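PDB 5I1V: CrmK from Actinoalloteichus sp. WH1-2216-6, which is a covalently flavinylated, FAD-dependent oxidase that takes part in recycling shunt products during caerulomycin biosynthesis. Local coordinates for residues 411-414 with 415-419. Residues are numbered along the deposited sequence; the frame is centred on the assembly and turned at random.
Sequences PDED and EEHLR
Glu413 and His417 join side chains one helical turn apart where a short 3-10 turn, 411-413, leads into helix 414-428, the helix that follows strand 400-408 of the large antiparallel sheet, away from the FAD site. The side-chain bond is a His-carboxylate hydrogen bond: His417 NE2 donates to Glu413 OE1 at 3.0 Å, nearly straight (166°). The oxygen lies in the ring plane and uses its anti lone pair, while carboxylate and imidazole planes are turned 54° apart. Both side chains have CG anti to the carbonyl carbon, chi1 -59° in His417, which brings the Glu413 chain alongside the NE2-CD2 side of the ring and its OE1 to NE2. Because ND1 is hydrogen-bonded to Tyr368 OH, the buried imidazole is held at both nitrogens, and its ring also meets Trp408. A leucine in place of His417 would probably leave Glu413 OE1 and Tyr368 OH without this shared partner and free the glutamate to swing. Backbone bonds start the helix: Glu413 O takes His417 N at 3.3 Å and also Glu416 N, the latter from above the carbonyl plane, and Asp414 O takes Leu418 N at 2.9 Å. The Asp414 carboxylate is taken up by the neighbouring strands, OD1 accepting from Trp408 NE1 and OD2 in a salt bridge with Arg339. Leu418 CB rests 3.4 Å from Asp414 O, and Glu416 CG sits over one face of the His417 ring. Two waters bridge the first turn: one links Asp412 O to Glu415 N; the second accepts weakly from Glu416 N and donates to Asp412 O and, at 3.2 Å, to Glu416 OE1.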
ATOM      1  N   PRO A 411      -6.432  -9.895  21.619  1.00 32.58           N
ATOM      2  CA  PRO A 411      -5.577 -10.944  22.211  1.00 35.29           C
ATOM      3  C   PRO A 411      -6.330 -11.991  23.040  1.00 37.11           C
ATOM      4  O   PRO A 411      -5.884 -13.149  23.152  1.00 33.59           O
ATOM      5  CB  PRO A 411      -4.618 -10.165  23.123  1.00 34.48           C
ATOM      6  CG  PRO A 411      -4.755  -8.754  22.755  1.00 34.66           C
ATOM      7  CD  PRO A 411      -6.093  -8.552  22.123  1.00 35.18           C
ATOM      8  N   ASP A 412      -7.461 -11.583  23.615  1.00 37.67           N
ATOM      9  CA  ASP A 412      -8.343 -12.530  24.304  1.00 41.94           C
ATOM     10  C   ASP A 412      -8.832 -13.644  23.409  1.00 42.08           C
ATOM     11  O   ASP A 412      -9.215 -14.696  23.913  1.00 42.54           O
ATOM     12  CB  ASP A 412      -9.574 -11.830  24.879  1.00 46.84           C
ATOM     13  CG  ASP A 412      -9.239 -10.886  26.028  1.00 53.13           C
ATOM     14  OD1 ASP A 412      -8.126 -10.998  26.605  1.00 58.02           O
ATOM     15  OD2 ASP A 412     -10.100 -10.032  26.353  1.00 57.74           O
ATOM     16  N   GLU A 413      -8.829 -13.442  22.087  1.00 38.95           N
ATOM     17  CA  GLU A 413      -9.327 -14.485  21.194  1.00 38.24           C
ATOM     18  C   GLU A 413      -8.252 -15.450  20.705  1.00 36.10           C
ATOM     19  O   GLU A 413      -8.567 -16.377  19.970  1.00 36.11           O
ATOM     20  CB  GLU A 413     -10.083 -13.865  20.015  1.00 39.91           C
ATOM     21  CG  GLU A 413     -11.364 -13.147  20.422  1.00 42.49           C
ATOM     22  CD  GLU A 413     -11.994 -12.331  19.296  1.00 48.03           C
ATOM     23  OE1 GLU A 413     -11.692 -12.549  18.090  1.00 49.36           O
ATOM     24  OE2 GLU A 413     -12.817 -11.455  19.620  1.00 56.31           O
ATOM     25  N   ASP A 414      -6.994 -15.255  21.106  1.00 33.43           N
ATOM     26  CA  ASP A 414      -5.903 -16.064  20.567  1.00 32.30           C
ATOM     27  C   ASP A 414      -6.229 -17.550  20.602  1.00 35.53           C
ATOM     28  O   ASP A 414      -6.090 -18.250  19.593  1.00 30.94           O
ATOM     29  CB  ASP A 414      -4.608 -15.839  21.341  1.00 31.43           C
ATOM     30  CG  ASP A 414      -3.937 -14.512  21.027  1.00 31.95           C
ATOM     31  OD1 ASP A 414      -4.491 -13.653  20.310  1.00 27.75           O
ATOM     32  OD2 ASP A 414      -2.817 -14.335  21.550  1.00 33.78           O
ATOM     33  N   GLU A 415      -6.647 -18.041  21.774  1.00 34.90           N
ATOM     34  CA  GLU A 415      -6.857 -19.475  21.954  1.00 39.06           C
ATOM     35  C   GLU A 415      -7.832 -20.073  20.945  1.00 35.00           C
ATOM     36  O   GLU A 415      -7.592 -21.151  20.487  1.00 33.36           O
ATOM     37  CB  GLU A 415      -7.299 -19.828  23.394  1.00 44.73           C
ATOM     38  CG  GLU A 415      -6.122 -20.046  24.354  1.00 55.04           C
ATOM     39  CD  GLU A 415      -6.542 -20.609  25.724  1.00 66.39           C
ATOM     40  OE1 GLU A 415      -7.730 -20.439  26.110  1.00 71.06           O
ATOM     41  OE2 GLU A 415      -5.682 -21.221  26.420  1.00 69.88           O
ATOM     42  N   GLU A 416      -8.887 -19.364  20.573  1.00 35.92           N
ATOM     43  CA  GLU A 416      -9.936 -19.982  19.759  1.00 37.63           C
ATOM     44  C   GLU A 416      -9.544 -19.953  18.274  1.00 34.86           C
ATOM     45  O   GLU A 416      -9.774 -20.924  17.550  1.00 33.04           O
ATOM     46  CB  GLU A 416     -11.295 -19.338  20.027  1.00 42.36           C
ATOM     47  CG  GLU A 416     -11.653 -18.130  19.180  1.00 48.83           C
ATOM     48  CD  GLU A 416     -12.712 -17.232  19.824  1.00 56.14           C
ATOM     49  OE1 GLU A 416     -12.493 -16.750  20.968  1.00 60.65           O
ATOM     50  OE2 GLU A 416     -13.752 -16.976  19.176  1.00 62.63           O
ATOM     51  N   HIS A 417      -8.909 -18.866  17.843  1.00 32.48           N
ATOM     52  CA  HIS A 417      -8.338 -18.815  16.485  1.00 29.87           C
ATOM     53  C   HIS A 417      -7.217 -19.802  16.285  1.00 27.89           C
ATOM     54  O   HIS A 417      -7.174 -20.450  15.269  1.00 29.84           O
ATOM     55  CB  HIS A 417      -7.878 -17.427  16.150  1.00 29.10           C
ATOM     56  CG  HIS A 417      -8.977 -16.437  16.215  1.00 31.94           C
ATOM     57  ND1 HIS A 417     -10.151 -16.604  15.524  1.00 33.44           N
ATOM     58  CD2 HIS A 417      -9.129 -15.325  16.961  1.00 31.18           C
ATOM     59  CE1 HIS A 417     -10.970 -15.608  15.806  1.00 35.23           C
ATOM     60  NE2 HIS A 417     -10.363 -14.804  16.663  1.00 34.62           N
ATOM     61  N   LEU A 418      -6.303 -19.931  17.245  1.00 29.68           N
ATOM     62  CA  LEU A 418      -5.209 -20.882  17.117  1.00 29.59           C
ATOM     63  C   LEU A 418      -5.774 -22.278  17.130  1.00 30.35           C
ATOM     64  O   LEU A 418      -5.346 -23.170  16.369  1.00 27.69           O
ATOM     65  CB  LEU A 418      -4.176 -20.725  18.254  1.00 29.88           C
ATOM     66  CG  LEU A 418      -3.265 -19.478  18.191  1.00 29.27           C
ATOM     67  CD1 LEU A 418      -2.546 -19.286  19.495  1.00 28.19           C
ATOM     68  CD2 LEU A 418      -2.266 -19.669  17.067  1.00 31.88           C
ATOM     69  N   ARG A 419      -6.764 -22.492  17.982  1.00 31.66           N
ATOM     70  CA  ARG A 419      -7.375 -23.820  18.000  1.00 32.29           C
ATOM     71  C   ARG A 419      -8.047 -24.135  16.662  1.00 29.08           C
ATOM     72  O   ARG A 419      -7.853 -25.221  16.160  1.00 27.53           O
ATOM     73  CB  ARG A 419      -8.299 -24.037  19.213  1.00 35.52           C
ATOM     74  CG  ARG A 419      -8.880 -25.442  19.276  1.00 43.46           C
ATOM     75  CD  ARG A 419      -9.644 -25.762  20.585  1.00 45.98           C
ATOM     76  NE  ARG A 419     -10.636 -24.739  20.923  1.00 53.86           N
ATOM     77  CZ  ARG A 419     -10.478 -23.768  21.835  1.00 60.32           C
ATOM     78  NH1 ARG A 419      -9.356 -23.651  22.556  1.00 62.68           N
ATOM     79  NH2 ARG A 419     -11.462 -22.895  22.030  1.00 62.00           N
TER
HETATM   80  O   HOH W   1      -7.394 -16.601  24.251  1.00 41.66           O
HETATM   81  O   HOH W   2     -10.040 -17.628  22.826  1.00 42.47           O